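Local coordinates for cytosolic phospholipase A2 delta (Homo sapiens, PDB 5IZ5), which hydrolyses glycerophospholipids at the sn-2 position in a calcium-dependent manner, releasing a free fatty acid, with a preference for linoleic acid, at residues V444-S450 and E521-L527; L374-P378 and Q452-L456; F428-W432 and I530-S536; H395-K400 and S438-G442. The protein carries 3 engineered substitutions. The contacts are given in a common frame with arbitrary orientation. Residues are numbered along the deposited sequence.

Contact 1 (V444-S450 and E521-L527); sequences VMDQKLS and EPRICFL
Loop Val444-Ser450 runs past the N-terminal end of helix 524-531, with Lys448 and Ile524 nearest (CA to CA 4.8 Å). An inverse gamma turn at Asp446 bends the loop, and Lys448 NZ salt-bridges Asp446 OD1 at 3.0 Å. Glu521, chi1 and chi2 both t, stretches its carboxylate to Ser450: Ser450 N donates to OE2 (3.0 Å) and Ser450 OG (chi1 p) to OE1 (2.5 Å). Pro522 turns its ring away, yet a water donates to its O (2.8 Å) while accepting from Leu449 N (2.9 Å). The CA-to-CB bond of Arg523 also points away, but the long chain bends back, so that CG lies 3.0 Å from Met445 O and Val444 CG1 covers one guanidinium face, 3.6 Å from NE. Ile524 N donates to Gln447 O (2.8 Å). A second water links Cys525 N (3.0 Å) to Met445 O (2.9 Å). At the start of the helix the loop thus serves Ile524 N directly and Cys525 N through water. Leu527 CD1 meets Leu449 CD2 at 3.7 Å, apolar against apolar. Phe487 of strand 482-487 touches both leucines, while Arg523 salt-bridges Glu437 of helix 428-441 and Glu415 of helix 406-422.

Contact 2 (L374-P378 and Q452-L456); sequences LYGDP and QRAAL
Where Leu374-Pro378 leaves helix 367-375, its backbone turns (Asp377 N to Leu374 O, 2.9 Å) and two bumps, the Tyr375 and Pro378 rings, face the 3-10 end at Gln452-Arg453 and the turn that follows (Leu456 N to Arg453 O, 3.0 Å). The closest CA pairs are Tyr375 with Gln452 (5.7 Å) and Pro378 with Ala455 (3.7 Å). Such intimacy at Ala455 suits a residue with only a methyl: its CB lies 3.9 Å from Tyr375 CD1, and its CA makes a CA-H...O contact with Pro378 O (3.5 Å, 152° at the hydrogen). Tyr375, chi1 m, fills the hollow formed by Gln452, Ala455 and Leu456. Gln452 (chi1 m, chi2 t) brings CD to 3.5 Å from Tyr375 CB, and Leu456 CD2 sits at the ring edge, 4.2 Å from Tyr375 CE1. Pro378 CB rests 4.3 Å from Ala454 CB. No hydrogen bond joins the two segments; the polar ends are hydrogen-bonded to other parts of the domain, Tyr375 OH to Pro462 O and Gln452 OE1 to Tyr466 OH. This contact lies on the connection between parallel neighbouring strands 360-363 and 463-471, a beta-alpha-beta crossover with a long helical insertion, as fits the alpha/beta hydrolase.

Contact 3 (F428-W432 and I530-S536); sequences FVDLW and IWSNIFS
Trp432 lays the face of its six-membered ring over Phe535 CB, a CH-pi contact of 3.7 Å from that carbon to the ring centroid, 22° off the normal. The two aromatic planes are nearly parallel (10°) but slid apart, centroids 4.8 Å apart, so the rings barely overlap; the closest atoms are Trp432 CZ2 and Phe535 CG at 3.4 Å. Trp432 takes chi1 t and Phe535 chi1 m. At the indole edge, Trp432 NE1 donates to Ser532 OG (3.2 Å, 157°). Ser532, chi1 p, is where the chain leaves the helical conformation of 524-531; Asn533 holds the N-cap position of helix 534-543, without a side-chain capping bond. One turn back along helix 428-441, Val429 (chi1 t) sets CG1 against Ile530 CD1 (3.4 Å) and CG2 against Asn533 CB (3.9 Å): a small branched residue fills the notch between helices 524-531 and 534-543. Phe428 CA lies 5.7 Å from Ser536 CA, and Phe428 CB 3.9 Å from Ser536 CB. A small serine permits this approach. Asn533 OD1 bonds to the backbone N of Asp651, the proton acceptor by similarity, and Phe535 lies near Gly335 of the substrate site. A buried apolar seam thus holds a few directed polar bonds: Ser532 OG also bonds Trp369 NE1 and Glu528 O, so one hydroxyl fixes two indoles at the kink.

Contact 4 (H395-K400 and S438-G442); sequences HLAKSK and SMLHG. With SO4 (sulfate ion), chain M.
His395, near the end of helix 386-397, sits over the C-terminal turn of helix 428-441, its CA 5.8 Å from Leu440 CA. With chi1 m and CB directed toward the partner, its flat ring can lie face-on against backbone atoms: Leu440 O is 3.1 Å from His395 CG, and His441 CA makes a CH-pi contact 4.0 Å from the ring centroid. Lys398, the first residue to leave helical angles, points across with chi1 p and the rest of its chain t; its NZ donates to Ser438 O at 2.9 Å and weakly to His395 ND1 at 3.3 Å. Ser438 O also accepts from Gly442 N (2.8 Å). Gly442 has positive phi (64°), which favours glycine, and a side chain here would crowd Lys398 NZ. Ser399 OG makes a very short hydrogen bond to sulfate O4 (2.4 Å), and Lys400 N donates to sulfate O2 (2.8 Å); Thr776, Ser581 and Leu401 also bind this ion, probably from the crystallisation liquor. Lys400, chi1 and chi2 both m, folds back, NZ donating to His395 O (2.9 Å), Lys398 O (3.0 Å) and Met775 O, while its CG packs on Met439 CE (3.4 Å). Where these helix C-termini meet, one carbonyl of each (Ser438 O, His395 O) accepts from a lysine ammonium, consistent with the negative end of a helix dipole; glycine in the left-handed region ends helix 428-441.

Helix 428-441 links contacts 3, 4 and, through the chain that follows, 1: its first turn belongs to contact 3, its last to contact 4 (centres 17 Å apart), and the chain then runs directly into loop 444-450. Helix 524-531 likewise serves contacts 1 and 3, whose centres are 14 Å apart and which touch through Phe526 CE1 and Asp430 OD1 (4.0 Å). Contact 2 abuts contact 1 where Gln452 NE2 meets Ile524 CD1 at 3.3 Å, but lies away from the known sites. Contact 3 comes closest to Asp651, the probable proton acceptor, with the Asn533 side chain about 3 Å from it; Leu527 of contact 1 is about 12 Å from Asp651, and Leu440 of contact 4 about 11 Å from the nucleophile Ser365, side chain to side chain.

Contact 1 (V444-S450 and E521-L527)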
loop_
_atom_site.group_PDB
_atom_site.type_symbol
_atom_site.label_atom_id
_atom_site.label_comp_id
_atom_site.label_asym_id
_atom_site.label_seq_id
_atom_site.Cartn_x
_atom_site.Cartn_y
_atom_site.Cartn_z
ATOM N N VAL B 444 6.332 -3.739 -25.096
ATOM C CA VAL B 444 5.170 -3.472 -24.263
ATOM C C VAL B 444 4.469 -4.799 -23.981
ATOM O O VAL B 444 4.156 -5.551 -24.906
ATOM C CB VAL B 444 4.195 -2.488 -24.959
ATOM C CG1 VAL B 444 2.857 -2.417 -24.229
ATOM C CG2 VAL B 444 4.821 -1.102 -25.045
ATOM N N MET B 445 4.227 -5.075 -22.703
ATOM C CA MET B 445 3.638 -6.334 -22.273
ATOM C C MET B 445 2.263 -6.038 -21.696
ATOM O O MET B 445 2.134 -5.685 -20.522
ATOM C CB MET B 445 4.538 -7.003 -21.232
ATOM C CG MET B 445 4.193 -8.452 -20.919
ATOM S SD MET B 445 4.001 -9.511 -22.371
ATOM C CE MET B 445 5.478 -9.124 -23.306
ATOM N N ASP B 446 1.233 -6.174 -22.528
ATOM C CA ASP B 446 -0.102 -5.701 -22.173
ATOM C C ASP B 446 -0.874 -6.733 -21.345
ATOM O O ASP B 446 -1.883 -7.274 -21.787
ATOM C CB ASP B 446 -0.879 -5.317 -23.440
ATOM C CG ASP B 446 -2.037 -4.368 -23.158
ATOM O OD1 ASP B 446 -2.340 -4.102 -21.969
ATOM O OD2 ASP B 446 -2.646 -3.882 -24.136
ATOM N N GLN B 447 -0.379 -6.999 -20.143
ATOM C CA GLN B 447 -1.035 -7.883 -19.195
ATOM C C GLN B 447 -1.257 -7.092 -17.920
ATOM O O GLN B 447 -0.477 -6.195 -17.594
ATOM C CB GLN B 447 -0.169 -9.116 -18.911
ATOM C CG GLN B 447 -0.061 -10.069 -20.090
ATOM C CD GLN B 447 0.979 -11.163 -19.893
ATOM O OE1 GLN B 447 1.774 -11.133 -18.955
ATOM N NE2 GLN B 447 0.973 -12.143 -20.786
ATOM N N LYS B 448 -2.319 -7.429 -17.202
ATOM C CA LYS B 448 -2.696 -6.707 -15.995
ATOM C C LYS B 448 -2.938 -7.661 -14.846
ATOM O O LYS B 448 -3.273 -8.824 -15.059
ATOM C CB LYS B 448 -3.946 -5.875 -16.261
ATOM C CG LYS B 448 -3.776 -4.888 -17.407
ATOM C CD LYS B 448 -5.023 -4.047 -17.617
ATOM C CE LYS B 448 -5.040 -3.261 -18.914
ATOM N NZ LYS B 448 -3.704 -3.014 -19.518
ATOM N N LEU B 449 -2.780 -7.157 -13.626
ATOM C CA LEU B 449 -2.983 -7.962 -12.433
ATOM C C LEU B 449 -4.364 -8.619 -12.414
ATOM O O LEU B 449 -4.492 -9.774 -12.023
ATOM C CB LEU B 449 -2.781 -7.123 -11.165
ATOM C CG LEU B 449 -3.032 -7.818 -9.821
ATOM C CD1 LEU B 449 -2.246 -9.114 -9.695
ATOM C CD2 LEU B 449 -2.681 -6.877 -8.676
ATOM N N SER B 450 -5.390 -7.882 -12.830
ATOM C CA SER B 450 -6.752 -8.413 -12.868
ATOM C C SER B 450 -6.876 -9.614 -13.811
ATOM O O SER B 450 -7.671 -10.508 -13.560
ATOM C CB SER B 450 -7.745 -7.327 -13.289
ATOM O OG SER B 450 -7.477 -6.864 -14.596
ATOM N N GLU B 521 -6.820 0.562 -15.290
ATOM C CA GLU B 521 -5.844 -0.305 -14.632
ATOM C C GLU B 521 -4.550 -0.290 -15.430
ATOM O O GLU B 521 -4.576 -0.437 -16.643
ATOM C CB GLU B 521 -6.360 -1.743 -14.526
ATOM C CG GLU B 521 -5.430 -2.675 -13.751
ATOM C CD GLU B 521 -5.927 -4.110 -13.672
ATOM O OE1 GLU B 521 -6.971 -4.425 -14.279
ATOM O OE2 GLU B 521 -5.265 -4.931 -13.001
ATOM N N PRO B 522 -3.411 -0.093 -14.756
ATOM C CA PRO B 522 -2.175 -0.055 -15.521
ATOM C C PRO B 522 -1.670 -1.429 -15.947
ATOM O O PRO B 522 -2.081 -2.452 -15.414
ATOM C CB PRO B 522 -1.184 0.574 -14.550
ATOM C CG PRO B 522 -1.696 0.195 -13.208
ATOM C CD PRO B 522 -3.190 0.205 -13.333
ATOM N N ARG B 523 -0.787 -1.399 -16.929
ATOM C CA ARG B 523 0.030 -2.524 -17.342
ATOM C C ARG B 523 0.803 -3.057 -16.124
ATOM O O ARG B 523 1.179 -2.279 -15.248
ATOM C CB ARG B 523 1.014 -2.013 -18.401
ATOM C CG ARG B 523 1.251 -2.934 -19.558
ATOM C CD ARG B 523 1.599 -2.177 -20.828
ATOM N NE ARG B 523 2.893 -1.483 -20.784
ATOM C CZ ARG B 523 3.075 -0.163 -20.904
ATOM N NH1 ARG B 523 2.048 0.675 -21.046
ATOM N NH2 ARG B 523 4.304 0.337 -20.879
ATOM N N ILE B 524 1.052 -4.367 -16.073
ATOM C CA ILE B 524 1.649 -4.976 -14.879
ATOM C C ILE B 524 3.065 -4.480 -14.553
ATOM O O ILE B 524 3.450 -4.472 -13.384
ATOM C CB ILE B 524 1.617 -6.532 -14.899
ATOM C CG1 ILE B 524 1.988 -7.067 -13.507
ATOM C CG2 ILE B 524 2.543 -7.095 -15.965
ATOM C CD1 ILE B 524 0.991 -8.022 -12.913
ATOM N N CYS B 525 3.813 -4.036 -15.560
ATOM C CA CYS B 525 5.142 -3.469 -15.317
ATOM C C CYS B 525 5.113 -2.300 -14.327
ATOM O O CYS B 525 6.096 -2.072 -13.630
ATOM C CB CYS B 525 5.822 -3.035 -16.621
ATOM S SG CYS B 525 4.984 -1.731 -17.555
ATOM N N PHE B 526 3.993 -1.580 -14.254
ATOM C CA PHE B 526 3.856 -0.470 -13.311
ATOM C C PHE B 526 3.712 -0.957 -11.883
ATOM O O PHE B 526 4.164 -0.288 -10.962
ATOM C CB PHE B 526 2.706 0.472 -13.704
ATOM C CG PHE B 526 2.989 1.240 -14.953
ATOM C CD1 PHE B 526 3.707 2.430 -14.911
ATOM C CD2 PHE B 526 2.590 0.744 -16.186
ATOM C CE1 PHE B 526 4.003 3.119 -16.077
ATOM C CE2 PHE B 526 2.876 1.429 -17.352
ATOM C CZ PHE B 526 3.586 2.614 -17.298
ATOM N N LEU B 527 3.084 -2.110 -11.692
ATOM C CA LEU B 527 3.037 -2.713 -10.373
ATOM C C LEU B 527 4.379 -3.363 -10.033
ATOM O O LEU B 527 4.854 -3.241 -8.911
ATOM C CB LEU B 527 1.905 -3.733 -10.269
ATOM C CG LEU B 527 0.487 -3.180 -10.424
ATOM C CD1 LEU B 527 -0.516 -4.272 -10.100
ATOM C CD2 LEU B 527 0.234 -1.968 -9.537
HETATM O O HOH W 1 3.897 -4.787 -18.439
HETATM O O HOH W 2 -1.765 -4.457 -13.418
#

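Contact 2 (L374-P378 and Q452-L456)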
loop_
_atom_site.group_PDB
_atom_site.type_symbol
_atom_site.label_atom_id
_atom_site.label_comp_id
_atom_site.label_asym_id
_atom_site.label_seq_id
_atom_site.Cartn_x
_atom_site.Cartn_y
_atom_site.Cartn_z
ATOM N N LEU B 374 4.870 -15.554 -15.005
ATOM C CA LEU B 374 4.200 -16.850 -15.008
ATOM C C LEU B 374 2.685 -16.723 -15.007
ATOM O O LEU B 374 2.007 -17.391 -15.790
ATOM C CB LEU B 374 4.642 -17.696 -13.816
ATOM C CG LEU B 374 6.088 -18.199 -13.875
ATOM C CD1 LEU B 374 6.445 -18.887 -12.568
ATOM C CD2 LEU B 374 6.316 -19.134 -15.058
ATOM N N TYR B 375 2.160 -15.858 -14.141
ATOM C CA TYR B 375 0.714 -15.692 -14.030
ATOM C C TYR B 375 0.068 -14.978 -15.237
ATOM O O TYR B 375 -1.152 -14.880 -15.307
ATOM C CB TYR B 375 0.343 -15.018 -12.708
ATOM C CG TYR B 375 0.347 -15.977 -11.541
ATOM C CD1 TYR B 375 -0.825 -16.586 -11.116
ATOM C CD2 TYR B 375 1.526 -16.296 -10.876
ATOM C CE1 TYR B 375 -0.828 -17.464 -10.051
ATOM C CE2 TYR B 375 1.533 -17.178 -9.807
ATOM C CZ TYR B 375 0.356 -17.760 -9.399
ATOM O OH TYR B 375 0.364 -18.636 -8.345
ATOM N N GLY B 376 0.876 -14.500 -16.179
ATOM C CA GLY B 376 0.382 -14.114 -17.495
ATOM C C GLY B 376 -0.129 -15.290 -18.325
ATOM O O GLY B 376 -0.962 -15.107 -19.210
ATOM N N ASP B 377 0.383 -16.491 -18.045
ATOM C CA ASP B 377 -0.121 -17.735 -18.631
ATOM C C ASP B 377 -1.070 -18.403 -17.632
ATOM O O ASP B 377 -0.625 -18.861 -16.579
ATOM C CB ASP B 377 1.054 -18.668 -18.960
ATOM C CG ASP B 377 0.611 -20.049 -19.448
ATOM O OD1 ASP B 377 -0.595 -20.288 -19.644
ATOM O OD2 ASP B 377 1.486 -20.916 -19.619
ATOM N N PRO B 378 -2.377 -18.481 -17.961
ATOM C CA PRO B 378 -3.361 -19.080 -17.038
ATOM C C PRO B 378 -3.115 -20.556 -16.676
ATOM O O PRO B 378 -3.727 -21.068 -15.737
ATOM C CB PRO B 378 -4.692 -18.962 -17.798
ATOM C CG PRO B 378 -4.455 -18.002 -18.904
ATOM C CD PRO B 378 -2.997 -18.048 -19.227
ATOM N N GLN B 452 -4.850 -11.951 -14.110
ATOM C CA GLN B 452 -4.351 -13.135 -13.415
ATOM C C GLN B 452 -5.459 -13.976 -12.771
ATOM O O GLN B 452 -5.221 -15.121 -12.401
ATOM C CB GLN B 452 -3.316 -12.742 -12.353
ATOM C CG GLN B 452 -2.081 -12.066 -12.931
ATOM C CD GLN B 452 -0.980 -11.849 -11.910
ATOM O OE1 GLN B 452 -1.070 -12.282 -10.759
ATOM N NE2 GLN B 452 0.075 -11.172 -12.330
ATOM N N ARG B 453 -6.660 -13.417 -12.635
ATOM C CA ARG B 453 -7.813 -14.195 -12.173
ATOM C C ARG B 453 -8.087 -15.417 -13.058
ATOM O O ARG B 453 -8.563 -16.437 -12.566
ATOM C CB ARG B 453 -9.064 -13.316 -12.077
ATOM C CG ARG B 453 -9.007 -12.338 -10.912
ATOM C CD ARG B 453 -10.363 -11.745 -10.576
ATOM N NE ARG B 453 -10.843 -10.840 -11.618
ATOM C CZ ARG B 453 -10.700 -9.513 -11.621
ATOM N NH1 ARG B 453 -10.065 -8.879 -10.637
ATOM N NH2 ARG B 453 -11.198 -8.811 -12.636
ATOM N N ALA B 454 -7.772 -15.318 -14.349
ATOM C CA ALA B 454 -7.938 -16.443 -15.267
ATOM C C ALA B 454 -7.064 -17.631 -14.863
ATOM O O ALA B 454 -7.468 -18.779 -15.026
ATOM C CB ALA B 454 -7.639 -16.018 -16.699
ATOM N N ALA B 455 -5.885 -17.353 -14.309
ATOM C CA ALA B 455 -4.985 -18.399 -13.804
ATOM C C ALA B 455 -5.510 -19.123 -12.565
ATOM O O ALA B 455 -4.930 -20.123 -12.138
ATOM C CB ALA B 455 -3.620 -17.806 -13.503
ATOM N N LEU B 456 -6.601 -18.624 -11.986
ATOM C CA LEU B 456 -7.163 -19.186 -10.766
ATOM C C LEU B 456 -8.589 -19.730 -10.936
ATOM O O LEU B 456 -9.188 -20.198 -9.964
ATOM C CB LEU B 456 -7.185 -18.102 -9.689
ATOM C CG LEU B 456 -5.885 -17.345 -9.427
ATOM C CD1 LEU B 456 -6.138 -16.216 -8.442
ATOM C CD2 LEU B 456 -4.802 -18.281 -8.906
#

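Contact 3 (F428-W432 and I530-S536)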
loop_
_atom_site.group_PDB
_atom_site.type_symbol
_atom_site.label_atom_id
_atom_site.label_comp_id
_atom_site.label_asym_id
_atom_site.label_seq_id
_atom_site.Cartn_x
_atom_site.Cartn_y
_atom_site.Cartn_z
ATOM N N PHE B 428 10.190 8.400 -10.604
ATOM C CA PHE B 428 11.222 7.409 -10.916
ATOM C C PHE B 428 10.600 6.035 -11.176
ATOM O O PHE B 428 11.075 5.283 -12.021
ATOM C CB PHE B 428 12.223 7.291 -9.757
ATOM C CG PHE B 428 13.382 8.245 -9.835
ATOM C CD1 PHE B 428 13.160 9.596 -9.646
ATOM C CD2 PHE B 428 14.690 7.801 -10.042
ATOM C CE1 PHE B 428 14.200 10.506 -9.696
ATOM C CE2 PHE B 428 15.740 8.709 -10.087
ATOM C CZ PHE B 428 15.492 10.064 -9.912
ATOM N N VAL B 429 9.538 5.726 -10.439
ATOM C CA VAL B 429 8.826 4.465 -10.581
ATOM C C VAL B 429 8.267 4.298 -11.980
ATOM O O VAL B 429 8.296 3.202 -12.528
ATOM C CB VAL B 429 7.690 4.347 -9.548
ATOM C CG1 VAL B 429 6.715 3.238 -9.916
ATOM C CG2 VAL B 429 8.277 4.105 -8.168
ATOM N N ASP B 430 7.786 5.387 -12.568
ATOM C CA ASP B 430 7.238 5.326 -13.911
ATOM C C ASP B 430 8.306 5.008 -14.935
ATOM O O ASP B 430 8.063 4.202 -15.838
ATOM C CB ASP B 430 6.516 6.623 -14.267
ATOM C CG ASP B 430 5.349 6.892 -13.351
ATOM O OD1 ASP B 430 4.335 6.176 -13.453
ATOM O OD2 ASP B 430 5.443 7.802 -12.515
ATOM N N LEU B 431 9.493 5.601 -14.796
ATOM C CA LEU B 431 10.566 5.306 -15.749
ATOM C C LEU B 431 11.073 3.890 -15.531
ATOM O O LEU B 431 11.348 3.171 -16.485
ATOM C CB LEU B 431 11.725 6.289 -15.621
ATOM C CG LEU B 431 12.875 6.046 -16.602
ATOM C CD1 LEU B 431 12.411 6.119 -18.051
ATOM C CD2 LEU B 431 13.996 7.040 -16.357
ATOM N N TRP B 432 11.219 3.508 -14.268
ATOM C CA TRP B 432 11.686 2.174 -13.924
ATOM C C TRP B 432 10.739 1.110 -14.480
ATOM O O TRP B 432 11.190 0.076 -14.977
ATOM C CB TRP B 432 11.849 2.054 -12.417
ATOM C CG TRP B 432 12.094 0.675 -11.914
ATOM C CD1 TRP B 432 11.391 0.037 -10.944
ATOM C CD2 TRP B 432 13.114 -0.239 -12.345
ATOM N NE1 TRP B 432 11.902 -1.216 -10.740
ATOM C CE2 TRP B 432 12.961 -1.414 -11.587
ATOM C CE3 TRP B 432 14.142 -0.179 -13.298
ATOM C CZ2 TRP B 432 13.801 -2.520 -11.742
ATOM C CZ3 TRP B 432 14.977 -1.283 -13.457
ATOM C CH2 TRP B 432 14.799 -2.438 -12.682
ATOM N N ILE B 530 6.659 -0.746 -8.617
ATOM C CA ILE B 530 6.352 -0.454 -7.205
ATOM C C ILE B 530 6.939 -1.535 -6.321
ATOM O O ILE B 530 7.603 -1.248 -5.327
ATOM C CB ILE B 530 4.825 -0.481 -6.902
ATOM C CG1 ILE B 530 4.017 0.441 -7.821
ATOM C CG2 ILE B 530 4.528 -0.208 -5.421
ATOM C CD1 ILE B 530 4.394 1.892 -7.791
ATOM N N TRP B 531 6.658 -2.786 -6.671
ATOM C CA TRP B 531 7.100 -3.932 -5.876
ATOM C C TRP B 531 8.621 -4.010 -5.766
ATOM O O TRP B 531 9.145 -4.452 -4.746
ATOM C CB TRP B 531 6.550 -5.235 -6.469
ATOM C CG TRP B 531 5.045 -5.301 -6.464
ATOM C CD1 TRP B 531 4.199 -4.736 -5.551
ATOM C CD2 TRP B 531 4.218 -5.991 -7.399
ATOM N NE1 TRP B 531 2.900 -5.023 -5.861
ATOM C CE2 TRP B 531 2.881 -5.794 -6.994
ATOM C CE3 TRP B 531 4.477 -6.751 -8.549
ATOM C CZ2 TRP B 531 1.804 -6.335 -7.693
ATOM C CZ3 TRP B 531 3.404 -7.279 -9.248
ATOM C CH2 TRP B 531 2.087 -7.072 -8.814
ATOM N N SER B 532 9.311 -3.598 -6.822
ATOM C CA SER B 532 10.762 -3.638 -6.873
ATOM C C SER B 532 11.384 -2.237 -6.946
ATOM O O SER B 532 12.465 -2.080 -7.531
ATOM C CB SER B 532 11.218 -4.494 -8.063
ATOM O OG SER B 532 10.834 -3.928 -9.306
ATOM N N ASN B 533 10.715 -1.228 -6.368
ATOM C CA ASN B 533 11.228 0.159 -6.460
ATOM C C ASN B 533 12.465 0.497 -5.613
ATOM O O ASN B 533 12.910 1.644 -5.586
ATOM C CB ASN B 533 10.125 1.236 -6.322
ATOM C CG ASN B 533 9.561 1.383 -4.917
ATOM O OD1 ASN B 533 10.089 0.862 -3.939
ATOM N ND2 ASN B 533 8.454 2.125 -4.819
ATOM N N ILE B 534 13.048 -0.504 -4.956
ATOM C CA ILE B 534 14.413 -0.359 -4.442
ATOM C C ILE B 534 15.322 0.093 -5.596
ATOM O O ILE B 534 16.269 0.849 -5.399
ATOM C CB ILE B 534 14.952 -1.662 -3.792
ATOM C CG1 ILE B 534 16.249 -1.394 -3.024
ATOM C CG2 ILE B 534 15.184 -2.750 -4.837
ATOM C CD1 ILE B 534 16.030 -0.703 -1.694
ATOM N N PHE B 535 14.995 -0.341 -6.810
ATOM C CA PHE B 535 15.773 0.045 -7.983
ATOM C C PHE B 535 15.641 1.522 -8.360
ATOM O O PHE B 535 16.538 2.060 -9.007
ATOM C CB PHE B 535 15.441 -0.826 -9.191
ATOM C CG PHE B 535 16.014 -2.211 -9.118
ATOM C CD1 PHE B 535 17.194 -2.558 -9.777
ATOM C CD2 PHE B 535 15.364 -3.175 -8.385
ATOM C CE1 PHE B 535 17.699 -3.847 -9.688
ATOM C CE2 PHE B 535 15.861 -4.458 -8.285
ATOM C CZ PHE B 535 17.032 -4.798 -8.937
ATOM N N SER B 536 14.537 2.166 -7.977
ATOM C CA SER B 536 14.390 3.615 -8.113
ATOM C C SER B 536 15.432 4.331 -7.275
ATOM O O SER B 536 16.003 5.326 -7.706
ATOM C CB SER B 536 12.996 4.090 -7.687
ATOM O OG SER B 536 11.998 3.476 -8.473
#

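Contact 4 (H395-K400 and S438-G442)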
loop_
_atom_site.group_PDB
_atom_site.type_symbol
_atom_site.label_atom_id
_atom_site.label_comp_id
_atom_site.label_asym_id
_atom_site.label_seq_id
_atom_site.Cartn_x
_atom_site.Cartn_y
_atom_site.Cartn_z
ATOM N N HIS B 395 16.285 -13.142 -22.252
ATOM C CA HIS B 395 16.160 -11.714 -21.960
ATOM C C HIS B 395 17.196 -11.243 -20.957
ATOM O O HIS B 395 17.679 -10.118 -21.045
ATOM C CB HIS B 395 14.743 -11.382 -21.487
ATOM C CG HIS B 395 13.752 -11.338 -22.607
ATOM N ND1 HIS B 395 13.705 -10.297 -23.504
ATOM C CD2 HIS B 395 12.805 -12.220 -23.002
ATOM C CE1 HIS B 395 12.758 -10.526 -24.394
ATOM N NE2 HIS B 395 12.198 -11.688 -24.111
ATOM N N LEU B 396 17.551 -12.102 -20.008
ATOM C CA LEU B 396 18.561 -11.742 -19.023
ATOM C C LEU B 396 19.965 -11.740 -19.655
ATOM O O LEU B 396 20.865 -11.056 -19.168
ATOM C CB LEU B 396 18.479 -12.668 -17.805
ATOM C CG LEU B 396 18.929 -12.136 -16.438
ATOM C CD1 LEU B 396 18.345 -10.778 -16.094
ATOM C CD2 LEU B 396 18.547 -13.138 -15.359
ATOM N N ALA B 397 20.128 -12.471 -20.759
ATOM C CA ALA B 397 21.410 -12.564 -21.472
ATOM C C ALA B 397 21.684 -11.406 -22.428
ATOM O O ALA B 397 22.838 -11.036 -22.625
ATOM C CB ALA B 397 21.495 -13.887 -22.228
ATOM N N LYS B 398 20.637 -10.846 -23.032
ATOM C CA LYS B 398 20.813 -9.786 -24.035
ATOM C C LYS B 398 21.468 -8.537 -23.446
ATOM O O LYS B 398 21.359 -8.273 -22.246
ATOM C CB LYS B 398 19.470 -9.412 -24.670
ATOM C CG LYS B 398 18.579 -8.577 -23.765
ATOM C CD LYS B 398 17.154 -8.494 -24.278
ATOM C CE LYS B 398 16.252 -7.834 -23.248
ATOM N NZ LYS B 398 15.026 -7.281 -23.877
ATOM N N SER B 399 22.134 -7.771 -24.303
ATOM C CA SER B 399 22.831 -6.558 -23.873
ATOM C C SER B 399 21.847 -5.484 -23.426
ATOM O O SER B 399 20.932 -5.127 -24.158
ATOM C CB SER B 399 23.703 -6.000 -25.001
ATOM O OG SER B 399 24.194 -4.710 -24.669
ATOM N N LYS B 400 22.060 -4.964 -22.227
ATOM C CA LYS B 400 21.199 -3.932 -21.677
ATOM C C LYS B 400 21.656 -2.532 -22.053
ATOM O O LYS B 400 21.004 -1.563 -21.685
ATOM C CB LYS B 400 21.091 -4.076 -20.159
ATOM C CG LYS B 400 20.624 -5.458 -19.722
ATOM C CD LYS B 400 19.303 -5.852 -20.376
ATOM C CE LYS B 400 18.702 -7.103 -19.757
ATOM N NZ LYS B 400 19.606 -8.283 -19.867
ATOM N N SER B 438 11.184 -3.278 -20.631
ATOM C CA SER B 438 12.100 -3.465 -21.762
ATOM C C SER B 438 13.147 -4.569 -21.504
ATOM O O SER B 438 13.482 -5.339 -22.409
ATOM C CB SER B 438 12.801 -2.131 -22.104
ATOM O OG SER B 438 11.976 -1.301 -22.904
ATOM N N MET B 439 13.656 -4.648 -20.279
ATOM C CA MET B 439 14.688 -5.630 -19.947
ATOM C C MET B 439 14.123 -7.045 -19.853
ATOM O O MET B 439 14.748 -8.000 -20.324
ATOM C CB MET B 439 15.388 -5.252 -18.639
ATOM C CG MET B 439 16.177 -3.958 -18.736
ATOM S SD MET B 439 16.907 -3.467 -17.164
ATOM C CE MET B 439 18.622 -3.753 -17.519
ATOM N N LEU B 440 12.942 -7.168 -19.256
ATOM C CA LEU B 440 12.291 -8.466 -19.072
ATOM C C LEU B 440 11.660 -8.997 -20.361
ATOM O O LEU B 440 11.659 -10.207 -20.592
ATOM C CB LEU B 440 11.228 -8.374 -17.966
ATOM C CG LEU B 440 11.616 -8.713 -16.519
ATOM C CD1 LEU B 440 13.059 -8.371 -16.181
ATOM C CD2 LEU B 440 10.656 -8.038 -15.543
ATOM N N HIS B 441 11.105 -8.102 -21.180
ATOM C CA HIS B 441 10.388 -8.513 -22.398
ATOM C C HIS B 441 10.777 -7.896 -23.735
ATOM O O HIS B 441 10.351 -8.400 -24.770
ATOM C CB HIS B 441 8.886 -8.283 -22.215
ATOM C CG HIS B 441 8.365 -8.684 -20.869
ATOM N ND1 HIS B 441 7.987 -9.975 -20.572
ATOM C CD2 HIS B 441 8.147 -7.962 -19.745
ATOM C CE1 HIS B 441 7.560 -10.030 -19.324
ATOM N NE2 HIS B 441 7.645 -8.821 -18.800
ATOM N N GLY B 442 11.535 -6.807 -23.740
ATOM C CA GLY B 442 11.880 -6.135 -24.995
ATOM C C GLY B 442 10.718 -5.531 -25.774
ATOM O O GLY B 442 10.893 -5.108 -26.916
HETATM S S SO4 M . 25.165 -5.266 -21.240
HETATM O O1 SO4 M . 25.748 -6.540 -21.724
HETATM O O2 SO4 M . 24.010 -5.547 -20.357
HETATM O O3 SO4 M . 26.190 -4.507 -20.494
HETATM O O4 SO4 M . 24.716 -4.451 -22.388
#